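Local coordinates for kelch repeat and BTB domain-containing protein A55 (Vaccinia virus WR, PDB 6I2M) that probably serves as a substrate-specific adapter of CUL3-containing E3 ubiquitin ligases, marking host proteins for ubiquitination and proteasomal degradation, at residues A[43-48]-A[62-67]; A[21-26]-A[37-42]; A[73-78]-A[95-100]. All blocks are in the same frame, centred on the assembly; numbering follows the deposited sequence.

Contact 1. Residues A[43-48]-A[62-67]; sequences SEYFSI and VNLSHL
In the BTB domain, the short helix 44-49 packs against the end of strand 61-63 and the turn that follows it, with Y45 and F46 both meeting L64. The contact is apolar, and no hydrogen bond crosses between the segments. The fork of L64 divides its two methyls between the two rings: CD1 approaches F46 CZ at 4.3 Å, whereas CD2 comes to 4.3 Å from Y45 OH and 4.4 Å from Y45 CE1. Both approaches are oblique to the ring concerned. The two consecutive aromatic residues reach L64 by different routes. CG of Y45 is anti to the backbone N (chi1 -178°), and its CB already points at the other segment; F46 starts off across the line to that segment, and its ring then bends back to it with chi1 at -67°. Within its own segment, S43 CB, just before the helix, lies in the plane of the F46 ring, at its edge. V62 adds a looser flank, with CG1 4.8 Å from F46 CE2. All of this belongs to the BTB/POZ fold, where V62 of the strand and L64 just after it are backbone-bonded to the parallel strand 23-27, with V26 as a partner of both. L64 then opens a type I turn to L67, whose closing bond, L67 N to L64 O, is weak at 3.4 Å. Within the turn, L67 CG sits over one face of the H66 ring, 3.8 Å above its plane and offset toward the rim. The hydroxyl of Y45 is hydrogen-bonded to a basic side chain of another protein's chain, and both carboxylate oxygens of E44 take part in salt bridges to that chain, consistent with the role of the BTB domain in binding CUL3.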
ATOM      1  N   SER A  43       1.817   3.102 -12.280  1.00 71.15           N
ATOM      2  CA  SER A  43       2.093   3.433 -13.678  1.00 70.55           C
ATOM      3  C   SER A  43       0.781   3.690 -14.415  1.00 73.49           C
ATOM      4  O   SER A  43      -0.120   2.848 -14.385  1.00 72.91           O
ATOM      5  CB  SER A  43       2.889   2.314 -14.348  1.00 73.79           C
ATOM      6  OG  SER A  43       2.984   2.478 -15.753  1.00 82.01           O
ATOM      7  N   GLU A  44       0.670   4.862 -15.063  1.00 69.78           N
ATOM      8  CA  GLU A  44      -0.533   5.244 -15.801  1.00 69.53           C
ATOM      9  C   GLU A  44      -0.621   4.572 -17.182  1.00 71.94           C
ATOM     10  O   GLU A  44      -1.700   4.561 -17.777  1.00 71.92           O
ATOM     11  CB  GLU A  44      -0.667   6.768 -15.885  1.00 71.70           C
ATOM     12  CG  GLU A  44      -2.109   7.250 -15.853  1.00 84.02           C
ATOM     13  CD  GLU A  44      -2.293   8.738 -15.633  1.00108.85           C
ATOM     14  OE1 GLU A  44      -1.918   9.232 -14.546  1.00105.28           O
ATOM     15  OE2 GLU A  44      -2.832   9.408 -16.543  1.00105.85           O
ATOM     16  N   TYR A  45       0.501   3.984 -17.670  1.00 67.09           N
ATOM     17  CA  TYR A  45       0.566   3.253 -18.943  1.00 66.32           C
ATOM     18  C   TYR A  45      -0.328   2.017 -18.850  1.00 69.89           C
ATOM     19  O   TYR A  45      -1.156   1.802 -19.735  1.00 69.91           O
ATOM     20  CB  TYR A  45       2.018   2.843 -19.279  1.00 66.89           C
ATOM     21  CG  TYR A  45       2.178   2.116 -20.600  1.00 68.04           C
ATOM     22  CD1 TYR A  45       2.179   0.724 -20.657  1.00 69.78           C
ATOM     23  CD2 TYR A  45       2.352   2.818 -21.788  1.00 69.01           C
ATOM     24  CE1 TYR A  45       2.317   0.051 -21.870  1.00 70.65           C
ATOM     25  CE2 TYR A  45       2.496   2.155 -23.005  1.00 70.13           C
ATOM     26  CZ  TYR A  45       2.480   0.770 -23.042  1.00 76.76           C
ATOM     27  OH  TYR A  45       2.627   0.117 -24.241  1.00 77.34           O
ATOM     28  N   PHE A  46      -0.164   1.223 -17.769  1.00 65.90           N
ATOM     29  CA  PHE A  46      -0.946   0.018 -17.489  1.00 65.64           C
ATOM     30  C   PHE A  46      -2.407   0.364 -17.186  1.00 69.77           C
ATOM     31  O   PHE A  46      -3.294  -0.414 -17.537  1.00 70.12           O
ATOM     32  CB  PHE A  46      -0.325  -0.779 -16.330  1.00 67.19           C
ATOM     33  CG  PHE A  46       1.029  -1.380 -16.632  1.00 68.64           C
ATOM     34  CD1 PHE A  46       2.197  -0.723 -16.267  1.00 71.66           C
ATOM     35  CD2 PHE A  46       1.136  -2.614 -17.263  1.00 70.99           C
ATOM     36  CE1 PHE A  46       3.449  -1.282 -16.538  1.00 72.72           C
ATOM     37  CE2 PHE A  46       2.389  -3.174 -17.535  1.00 73.96           C
ATOM     38  CZ  PHE A  46       3.537  -2.504 -17.170  1.00 71.98           C
ATOM     39  N   SER A  47      -2.654   1.538 -16.563  1.00 65.73           N
ATOM     40  CA  SER A  47      -3.995   2.035 -16.234  1.00 65.94           C
ATOM     41  C   SER A  47      -4.804   2.286 -17.510  1.00 69.76           C
ATOM     42  O   SER A  47      -5.977   1.917 -17.579  1.00 70.12           O
ATOM     43  CB  SER A  47      -3.904   3.311 -15.401  1.00 69.57           C
ATOM     44  OG  SER A  47      -5.182   3.723 -14.944  1.00 79.43           O
ATOM     45  N   ILE A  48      -4.164   2.884 -18.528  1.00 65.58           N
ATOM     46  CA  ILE A  48      -4.786   3.153 -19.824  1.00 65.78           C
ATOM     47  C   ILE A  48      -4.830   1.857 -20.654  1.00 69.52           C
ATOM     48  O   ILE A  48      -5.765   1.666 -21.434  1.00 70.13           O
ATOM     49  CB  ILE A  48      -4.102   4.356 -20.536  1.00 68.74           C
ATOM     50  CG1 ILE A  48      -4.405   5.666 -19.776  1.00 69.33           C
ATOM     51  CG2 ILE A  48      -4.534   4.475 -22.000  1.00 70.08           C
ATOM     52  CD1 ILE A  48      -3.349   6.710 -19.861  1.00 75.07           C
ATOM     53  N   VAL A  62       2.095  -8.954 -21.969  1.00 77.51           N
ATOM     54  CA  VAL A  62       2.477  -7.615 -22.450  1.00 76.47           C
ATOM     55  C   VAL A  62       3.944  -7.667 -22.913  1.00 80.42           C
ATOM     56  O   VAL A  62       4.819  -8.028 -22.123  1.00 79.97           O
ATOM     57  CB  VAL A  62       2.236  -6.491 -21.395  1.00 79.10           C
ATOM     58  CG1 VAL A  62       2.640  -5.120 -21.936  1.00 78.42           C
ATOM     59  CG2 VAL A  62       0.786  -6.464 -20.928  1.00 78.82           C
ATOM     60  N   ASN A  63       4.203  -7.306 -24.184  1.00 77.20           N
ATOM     61  CA  ASN A  63       5.550  -7.318 -24.761  1.00 77.49           C
ATOM     62  C   ASN A  63       6.206  -5.932 -24.746  1.00 80.25           C
ATOM     63  O   ASN A  63       5.773  -5.029 -25.466  1.00 79.64           O
ATOM     64  CB  ASN A  63       5.537  -7.928 -26.173  1.00 80.00           C
ATOM     65  CG  ASN A  63       6.900  -8.232 -26.763  1.00105.36           C
ATOM     66  OD1 ASN A  63       7.889  -8.470 -26.056  1.00100.35           O
ATOM     67  ND2 ASN A  63       6.976  -8.248 -28.085  1.00 98.15           N
ATOM     68  N   LEU A  64       7.246  -5.774 -23.910  1.00 76.46           N
ATOM     69  CA  LEU A  64       8.007  -4.529 -23.766  1.00 75.96           C
ATOM     70  C   LEU A  64       9.510  -4.787 -23.995  1.00 80.95           C
ATOM     71  O   LEU A  64      10.350  -4.373 -23.191  1.00 80.57           O
ATOM     72  CB  LEU A  64       7.748  -3.881 -22.386  1.00 74.99           C
ATOM     73  CG  LEU A  64       6.334  -3.350 -22.107  1.00 78.72           C
ATOM     74  CD1 LEU A  64       6.089  -3.222 -20.615  1.00 78.14           C
ATOM     75  CD2 LEU A  64       6.090  -2.009 -22.794  1.00 80.85           C
ATOM     76  N   SER A  65       9.837  -5.466 -25.114  1.00 78.70           N
ATOM     77  CA  SER A  65      11.201  -5.834 -25.512  1.00 79.99           C
ATOM     78  C   SER A  65      12.103  -4.649 -25.883  1.00 84.24           C
ATOM     79  O   SER A  65      13.327  -4.791 -25.842  1.00 85.03           O
ATOM     80  CB  SER A  65      11.168  -6.854 -26.646  1.00 84.81           C
ATOM     81  OG  SER A  65      10.591  -8.075 -26.214  1.00 93.62           O
ATOM     82  N   HIS A  66      11.507  -3.487 -26.228  1.00 79.94           N
ATOM     83  CA  HIS A  66      12.239  -2.271 -26.600  1.00 80.25           C
ATOM     84  C   HIS A  66      12.828  -1.516 -25.386  1.00 83.27           C
ATOM     85  O   HIS A  66      13.576  -0.551 -25.569  1.00 83.57           O
ATOM     86  CB  HIS A  66      11.369  -1.353 -27.479  1.00 80.71           C
ATOM     87  CG  HIS A  66      10.186  -0.771 -26.770  1.00 82.71           C
ATOM     88  ND1 HIS A  66       9.038  -1.511 -26.553  1.00 83.71           N
ATOM     89  CD2 HIS A  66      10.010   0.470 -26.260  1.00 83.91           C
ATOM     90  CE1 HIS A  66       8.209  -0.704 -25.912  1.00 82.07           C
ATOM     91  NE2 HIS A  66       8.750   0.498 -25.715  1.00 82.49           N
ATOM     92  N   LEU A  67      12.503  -1.969 -24.157  1.00 78.55           N
ATOM     93  CA  LEU A  67      12.980  -1.392 -22.895  1.00 78.03           C
ATOM     94  C   LEU A  67      13.979  -2.334 -22.197  1.00 82.62           C
ATOM     95  O   LEU A  67      13.957  -3.541 -22.446  1.00 82.52           O
ATOM     96  CB  LEU A  67      11.797  -1.078 -21.955  1.00 76.49           C
ATOM     97  CG  LEU A  67      10.718  -0.111 -22.467  1.00 80.25           C
ATOM     98  CD1 LEU A  67       9.403  -0.349 -21.761  1.00 79.13           C
ATOM     99  CD2 LEU A  67      11.144   1.344 -22.315  1.00 82.90           C
TER

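Contact 2. Residues A[21-26]-A[37-42]; sequences CDISIV and LILSGA
L39 of helix 36-42 drops one methyl onto strand 23-27 between I23 and I25, and this small apolar cluster is the tight part of the contact. L39 CD1 is 3.8 Å from I23 CG2 and 3.9 Å from I25 CD1. Seen from L39 CD1 the two isoleucine methyls lie roughly at a right angle, so the leucine methyl sits in the corner between them. I25 and L39 reach toward each other tip to tip, while I23 and L39 cross obliquely. The I23 contact uses the branch methyl: with CG1 anti to the backbone N (chi1 -164°), CG2 falls between N and the carbonyl carbon, on the side that faces the helix. No hydrogen bond links the segments, and the nearest alpha carbons, those of I23 and L39, are 9.5 Å apart.

Toward the start of both segments the packing slackens. D22 and I23 both face A34 in a classic beta bulge, and D22 OD1 stays 5.1 Å from L37 N; that carboxylate oxygen is instead hydrogen-bonded to K36 N, at the beginning of the helix. S24 points away from the helix and bonds N33 through its hydroxyl. D22 and A42 are partly exposed, unlike the buried trio.

Around the cluster, F46 of helix 44-49 touches both I25 and L39, helix 69-79 supplies I76 to I25 and I79 to L39, and L37 and I38 pack against H35 and L37 of the second subunit.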
ATOM      1  N   CYS A  21      -1.622 -13.562  -9.550  1.00 70.93           N
ATOM      2  CA  CYS A  21      -0.947 -13.020 -10.733  1.00 70.01           C
ATOM      3  C   CYS A  21      -1.770 -13.233 -12.001  1.00 74.64           C
ATOM      4  O   CYS A  21      -1.982 -14.371 -12.429  1.00 75.50           O
ATOM      5  CB  CYS A  21       0.464 -13.586 -10.869  1.00 70.56           C
ATOM      6  SG  CYS A  21       1.661 -12.881  -9.706  1.00 73.99           S
ATOM      7  N   ASP A  22      -2.267 -12.124 -12.572  1.00 70.61           N
ATOM      8  CA  ASP A  22      -3.112 -12.137 -13.764  1.00 70.91           C
ATOM      9  C   ASP A  22      -2.483 -11.417 -14.975  1.00 74.30           C
ATOM     10  O   ASP A  22      -3.166 -11.195 -15.978  1.00 74.25           O
ATOM     11  CB  ASP A  22      -4.518 -11.591 -13.431  1.00 72.91           C
ATOM     12  CG  ASP A  22      -4.587 -10.150 -12.948  1.00 80.48           C
ATOM     13  OD1 ASP A  22      -3.633  -9.695 -12.278  1.00 79.55           O
ATOM     14  OD2 ASP A  22      -5.609  -9.485 -13.220  1.00 87.02           O
ATOM     15  N   ILE A  23      -1.171 -11.097 -14.899  1.00 70.33           N
ATOM     16  CA  ILE A  23      -0.434 -10.435 -15.980  1.00 69.70           C
ATOM     17  C   ILE A  23       1.058 -10.831 -15.980  1.00 74.39           C
ATOM     18  O   ILE A  23       1.641 -11.082 -14.922  1.00 74.01           O
ATOM     19  CB  ILE A  23      -0.662  -8.885 -15.993  1.00 71.66           C
ATOM     20  CG1 ILE A  23      -0.223  -8.234 -17.327  1.00 71.71           C
ATOM     21  CG2 ILE A  23      -0.042  -8.171 -14.792  1.00 71.56           C
ATOM     22  CD1 ILE A  23      -1.145  -8.497 -18.492  1.00 79.66           C
ATOM     23  N   SER A  24       1.650 -10.902 -17.188  1.00 71.73           N
ATOM     24  CA  SER A  24       3.054 -11.244 -17.414  1.00 72.15           C
ATOM     25  C   SER A  24       3.694 -10.260 -18.399  1.00 75.77           C
ATOM     26  O   SER A  24       3.112  -9.963 -19.447  1.00 75.36           O
ATOM     27  CB  SER A  24       3.182 -12.674 -17.937  1.00 77.46           C
ATOM     28  OG  SER A  24       2.579 -13.621 -17.070  1.00 87.50           O
ATOM     29  N   ILE A  25       4.885  -9.746 -18.051  1.00 72.35           N
ATOM     30  CA  ILE A  25       5.639  -8.806 -18.887  1.00 71.99           C
ATOM     31  C   ILE A  25       6.808  -9.546 -19.544  1.00 77.51           C
ATOM     32  O   ILE A  25       7.626 -10.153 -18.849  1.00 77.57           O
ATOM     33  CB  ILE A  25       6.059  -7.527 -18.101  1.00 74.14           C
ATOM     34  CG1 ILE A  25       4.812  -6.756 -17.612  1.00 73.70           C
ATOM     35  CG2 ILE A  25       6.963  -6.614 -18.951  1.00 74.71           C
ATOM     36  CD1 ILE A  25       4.973  -6.024 -16.294  1.00 80.96           C
ATOM     37  N   VAL A  26       6.858  -9.509 -20.887  1.00 75.00           N
ATOM     38  CA  VAL A  26       7.875 -10.181 -21.695  1.00 76.34           C
ATOM     39  C   VAL A  26       8.857  -9.180 -22.320  1.00 80.88           C
ATOM     40  O   VAL A  26       8.455  -8.295 -23.080  1.00 79.83           O
ATOM     41  CB  VAL A  26       7.235 -11.141 -22.743  1.00 81.22           C
ATOM     42  CG1 VAL A  26       8.277 -11.704 -23.710  1.00 82.62           C
ATOM     43  CG2 VAL A  26       6.482 -12.275 -22.058  1.00 81.43           C
ATOM     44  N   LEU A  37      -3.955  -4.703 -11.243  1.00 70.99           N
ATOM     45  CA  LEU A  37      -4.377  -3.625 -10.347  1.00 70.94           C
ATOM     46  C   LEU A  37      -3.197  -2.821  -9.777  1.00 74.61           C
ATOM     47  O   LEU A  37      -3.256  -1.590  -9.762  1.00 74.22           O
ATOM     48  CB  LEU A  37      -5.249  -4.224  -9.222  1.00 71.95           C
ATOM     49  CG  LEU A  37      -5.598  -3.351  -8.019  1.00 77.10           C
ATOM     50  CD1 LEU A  37      -6.735  -2.389  -8.337  1.00 77.92           C
ATOM     51  CD2 LEU A  37      -5.969  -4.211  -6.842  1.00 80.29           C
ATOM     52  N   ILE A  38      -2.144  -3.523  -9.305  1.00 71.10           N
ATOM     53  CA  ILE A  38      -0.933  -2.945  -8.704  1.00 70.71           C
ATOM     54  C   ILE A  38      -0.152  -2.088  -9.718  1.00 74.28           C
ATOM     55  O   ILE A  38       0.222  -0.961  -9.390  1.00 74.14           O
ATOM     56  CB  ILE A  38      -0.057  -4.047  -8.018  1.00 74.06           C
ATOM     57  CG1 ILE A  38      -0.864  -4.904  -6.998  1.00 75.26           C
ATOM     58  CG2 ILE A  38       1.224  -3.484  -7.386  1.00 74.75           C
ATOM     59  CD1 ILE A  38      -1.488  -4.166  -5.719  1.00 82.80           C
ATOM     60  N   LEU A  39       0.063  -2.610 -10.945  1.00 70.43           N
ATOM     61  CA  LEU A  39       0.771  -1.903 -12.021  1.00 69.80           C
ATOM     62  C   LEU A  39       0.008  -0.665 -12.504  1.00 73.63           C
ATOM     63  O   LEU A  39       0.634   0.321 -12.892  1.00 73.09           O
ATOM     64  CB  LEU A  39       1.052  -2.840 -13.207  1.00 69.77           C
ATOM     65  CG  LEU A  39       2.128  -3.911 -13.015  1.00 74.74           C
ATOM     66  CD1 LEU A  39       1.958  -5.024 -14.022  1.00 75.14           C
ATOM     67  CD2 LEU A  39       3.531  -3.326 -13.135  1.00 77.18           C
ATOM     68  N   SER A  40      -1.336  -0.719 -12.481  1.00 70.52           N
ATOM     69  CA  SER A  40      -2.213   0.375 -12.906  1.00 70.45           C
ATOM     70  C   SER A  40      -2.271   1.531 -11.898  1.00 74.65           C
ATOM     71  O   SER A  40      -2.523   2.672 -12.295  1.00 74.32           O
ATOM     72  CB  SER A  40      -3.613  -0.152 -13.196  1.00 74.38           C
ATOM     73  OG  SER A  40      -3.594  -1.021 -14.316  1.00 82.63           O
ATOM     74  N   GLY A  41      -2.030   1.223 -10.624  1.00 71.65           N
ATOM     75  CA  GLY A  41      -2.041   2.189  -9.529  1.00 72.11           C
ATOM     76  C   GLY A  41      -0.880   3.166  -9.531  1.00 76.02           C
ATOM     77  O   GLY A  41      -1.073   4.353  -9.251  1.00 76.30           O
ATOM     78  N   ALA A  42       0.338   2.673  -9.833  1.00 71.98           N
ATOM     79  CA  ALA A  42       1.559   3.483  -9.865  1.00 72.04           C
ATOM     80  C   ALA A  42       1.895   3.986 -11.269  1.00 75.52           C
ATOM     81  O   ALA A  42       2.230   5.161 -11.426  1.00 75.86           O
ATOM     82  CB  ALA A  42       2.727   2.699  -9.289  1.00 72.92           C
TER

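Contact 3. Residues A[73-78]-A[95-100]; sequences NDLIDY and LSTADF
L75 of helix 69-79 carries the whole apolar contact with T97 and A98 of helix 91-101, CD1 meeting T97 and the backbone of A98, CD2 the methyl of A98. L75 CD1 lies 3.8 Å from both T97 CB and T97 CG2, and the two side chains pass at a slant. The same methyl comes to 3.9 Å from the backbone nitrogen A98 N, so it touches the surface of the opposing helix itself. L75 CD2 rests against A98 CB at 4.0 Å. The small alanine suits so near an approach: the alpha carbons of L75 and A98 are 7.5 Å apart, the smallest such separation between the two segments.

Polar interactions run beside this packing and not through it, since no hydrogen bond joins the two segments. With T97 OG1 beside the backbone N (chi1 -43°), CG2 falls anti to that N and presents carbon to L75. OG1 is hydrogen-bonded to Y93 O, one turn back in its own helix, and to S71 OG, a polar link to the preceding turn of helix 69-79.

Backbone bonds keep each segment helical, as with Y78 N to D74 O at 2.9 Å. Helix 104-116 adjoins the pair, with A106 touching L75 and C110 touching L95, while on another face of helix 69-79, N73 and I76 pack on I32 of strand 30-34.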
ATOM      1  N   ASN A  73      12.317  -4.512 -14.314  1.00 77.10           N
ATOM      2  CA  ASN A  73      12.273  -5.380 -13.130  1.00 77.35           C
ATOM      3  C   ASN A  73      12.374  -4.592 -11.817  1.00 81.42           C
ATOM      4  O   ASN A  73      11.580  -4.833 -10.906  1.00 80.55           O
ATOM      5  CB  ASN A  73      13.361  -6.461 -13.204  1.00 79.45           C
ATOM      6  CG  ASN A  73      13.235  -7.529 -12.146  1.00102.56           C
ATOM      7  OD1 ASN A  73      12.426  -8.457 -12.255  1.00 96.67           O
ATOM      8  ND2 ASN A  73      14.031  -7.420 -11.095  1.00 95.62           N
ATOM      9  N   ASP A  74      13.330  -3.642 -11.735  1.00 78.73           N
ATOM     10  CA  ASP A  74      13.534  -2.797 -10.555  1.00 78.96           C
ATOM     11  C   ASP A  74      12.406  -1.787 -10.372  1.00 81.63           C
ATOM     12  O   ASP A  74      12.093  -1.432  -9.235  1.00 81.64           O
ATOM     13  CB  ASP A  74      14.901  -2.094 -10.600  1.00 82.33           C
ATOM     14  CG  ASP A  74      16.103  -3.001 -10.386  1.00 91.85           C
ATOM     15  OD1 ASP A  74      15.903  -4.194 -10.052  1.00 91.67           O
ATOM     16  OD2 ASP A  74      17.243  -2.520 -10.548  1.00 99.36           O
ATOM     17  N   LEU A  75      11.791  -1.338 -11.487  1.00 76.83           N
ATOM     18  CA  LEU A  75      10.664  -0.406 -11.465  1.00 75.36           C
ATOM     19  C   LEU A  75       9.411  -1.088 -10.928  1.00 78.53           C
ATOM     20  O   LEU A  75       8.650  -0.450 -10.204  1.00 77.99           O
ATOM     21  CB  LEU A  75      10.410   0.217 -12.845  1.00 74.68           C
ATOM     22  CG  LEU A  75      11.314   1.390 -13.226  1.00 80.08           C
ATOM     23  CD1 LEU A  75      11.310   1.611 -14.712  1.00 79.94           C
ATOM     24  CD2 LEU A  75      10.903   2.661 -12.524  1.00 82.43           C
ATOM     25  N   ILE A  76       9.216  -2.389 -11.248  1.00 75.03           N
ATOM     26  CA  ILE A  76       8.101  -3.198 -10.735  1.00 74.49           C
ATOM     27  C   ILE A  76       8.342  -3.409  -9.232  1.00 79.32           C
ATOM     28  O   ILE A  76       7.404  -3.283  -8.447  1.00 78.72           O
ATOM     29  CB  ILE A  76       7.901  -4.525 -11.528  1.00 77.61           C
ATOM     30  CG1 ILE A  76       7.493  -4.237 -12.990  1.00 77.47           C
ATOM     31  CG2 ILE A  76       6.863  -5.448 -10.852  1.00 78.26           C
ATOM     32  CD1 ILE A  76       7.899  -5.311 -13.978  1.00 85.86           C
ATOM     33  N   ASP A  77       9.614  -3.649  -8.835  1.00 77.22           N
ATOM     34  CA  ASP A  77      10.027  -3.796  -7.434  1.00 78.18           C
ATOM     35  C   ASP A  77       9.759  -2.495  -6.664  1.00 81.98           C
ATOM     36  O   ASP A  77       9.399  -2.548  -5.488  1.00 81.94           O
ATOM     37  CB  ASP A  77      11.514  -4.189  -7.331  1.00 81.57           C
ATOM     38  CG  ASP A  77      11.849  -5.610  -7.758  1.00 91.98           C
ATOM     39  OD1 ASP A  77      10.969  -6.494  -7.641  1.00 91.99           O
ATOM     40  OD2 ASP A  77      12.999  -5.843  -8.186  1.00 98.98           O
ATOM     41  N   TYR A  78       9.897  -1.335  -7.349  1.00 78.24           N
ATOM     42  CA  TYR A  78       9.618  -0.009  -6.793  1.00 78.27           C
ATOM     43  C   TYR A  78       8.107   0.198  -6.614  1.00 80.47           C
ATOM     44  O   TYR A  78       7.703   0.839  -5.641  1.00 80.75           O
ATOM     45  CB  TYR A  78      10.242   1.105  -7.655  1.00 79.81           C
ATOM     46  CG  TYR A  78      10.072   2.492  -7.074  1.00 82.29           C
ATOM     47  CD1 TYR A  78      10.843   2.920  -5.997  1.00 86.00           C
ATOM     48  CD2 TYR A  78       9.140   3.381  -7.604  1.00 82.17           C
ATOM     49  CE1 TYR A  78      10.684   4.193  -5.454  1.00 87.69           C
ATOM     50  CE2 TYR A  78       8.972   4.657  -7.068  1.00 83.87           C
ATOM     51  CZ  TYR A  78       9.751   5.062  -5.996  1.00 93.15           C
ATOM     52  OH  TYR A  78       9.594   6.320  -5.467  1.00 95.32           O
ATOM     53  N   LEU A  95      15.273   6.175 -15.516  1.00 80.41           N
ATOM     54  CA  LEU A  95      14.505   7.386 -15.816  1.00 79.83           C
ATOM     55  C   LEU A  95      13.803   7.304 -17.182  1.00 82.31           C
ATOM     56  O   LEU A  95      12.638   7.695 -17.279  1.00 80.88           O
ATOM     57  CB  LEU A  95      15.396   8.646 -15.713  1.00 82.01           C
ATOM     58  CG  LEU A  95      14.735  10.010 -15.984  1.00 86.84           C
ATOM     59  CD1 LEU A  95      13.819  10.430 -14.846  1.00 86.51           C
ATOM     60  CD2 LEU A  95      15.775  11.077 -16.211  1.00 91.61           C
ATOM     61  N   SER A  96      14.500   6.784 -18.218  1.00 79.18           N
ATOM     62  CA  SER A  96      13.982   6.616 -19.585  1.00 78.17           C
ATOM     63  C   SER A  96      12.755   5.704 -19.632  1.00 79.66           C
ATOM     64  O   SER A  96      11.771   6.030 -20.304  1.00 78.24           O
ATOM     65  CB  SER A  96      15.063   6.056 -20.505  1.00 83.05           C
ATOM     66  OG  SER A  96      16.121   6.979 -20.694  1.00 94.86           O
ATOM     67  N   THR A  97      12.823   4.565 -18.917  1.00 75.53           N
ATOM     68  CA  THR A  97      11.754   3.571 -18.832  1.00 73.80           C
ATOM     69  C   THR A  97      10.585   4.114 -17.997  1.00 76.41           C
ATOM     70  O   THR A  97       9.427   3.890 -18.358  1.00 74.88           O
ATOM     71  CB  THR A  97      12.302   2.236 -18.309  1.00 82.23           C
ATOM     72  OG1 THR A  97      13.552   1.942 -18.938  1.00 83.37           O
ATOM     73  CG2 THR A  97      11.337   1.089 -18.526  1.00 79.65           C
ATOM     74  N   ALA A  98      10.895   4.840 -16.896  1.00 73.32           N
ATOM     75  CA  ALA A  98       9.899   5.460 -16.017  1.00 72.50           C
ATOM     76  C   ALA A  98       9.142   6.570 -16.742  1.00 76.01           C
ATOM     77  O   ALA A  98       7.968   6.790 -16.448  1.00 75.08           O
ATOM     78  CB  ALA A  98      10.564   6.014 -14.766  1.00 74.30           C
ATOM     79  N   ASP A  99       9.809   7.256 -17.693  1.00 73.14           N
ATOM     80  CA  ASP A  99       9.227   8.326 -18.504  1.00 73.06           C
ATOM     81  C   ASP A  99       8.242   7.764 -19.531  1.00 75.95           C
ATOM     82  O   ASP A  99       7.205   8.381 -19.777  1.00 75.47           O
ATOM     83  CB  ASP A  99      10.330   9.148 -19.193  1.00 76.29           C
ATOM     84  CG  ASP A  99       9.877  10.455 -19.821  1.00 86.27           C
ATOM     85  OD1 ASP A  99       8.819  10.985 -19.406  1.00 85.95           O
ATOM     86  OD2 ASP A  99      10.591  10.961 -20.710  1.00 93.50           O
ATOM     87  N   PHE A 100       8.567   6.592 -20.119  1.00 72.04           N
ATOM     88  CA  PHE A 100       7.732   5.891 -21.096  1.00 71.06           C
ATOM     89  C   PHE A 100       6.480   5.329 -20.411  1.00 73.83           C
ATOM     90  O   PHE A 100       5.367   5.579 -20.877  1.00 73.17           O
ATOM     91  CB  PHE A 100       8.534   4.771 -21.797  1.00 73.04           C
ATOM     92  CG  PHE A 100       7.721   3.861 -22.692  1.00 74.05           C
ATOM     93  CD1 PHE A 100       7.231   2.649 -22.219  1.00 76.34           C
ATOM     94  CD2 PHE A 100       7.438   4.221 -24.004  1.00 76.48           C
ATOM     95  CE1 PHE A 100       6.464   1.819 -23.039  1.00 76.94           C
ATOM     96  CE2 PHE A 100       6.674   3.388 -24.825  1.00 78.95           C
ATOM     97  CZ  PHE A 100       6.190   2.194 -24.335  1.00 76.39           C
TER

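Overall arrangement
All three contacts are buried apolar packing inside the BTB domain, each built round one leucine and without a hydrogen bond between its segments. Contacts 1 and 2 share the sheet, in which strands 61-63 and 23-27 are neighbours, and their centres are about 9 Å apart. Contact 3, helix on helix, lies nearest the centre of the chain, about 8 Å away, against about 16 and 21 Å for the others. It joins contact 1 where F100 meets L64, H66 and L67, and contact 2 where L39 CD2 packs on I76. Contacts 1 and 3 both reach the chain of another protein, whereas the helix of contact 2 packs on the second subunit.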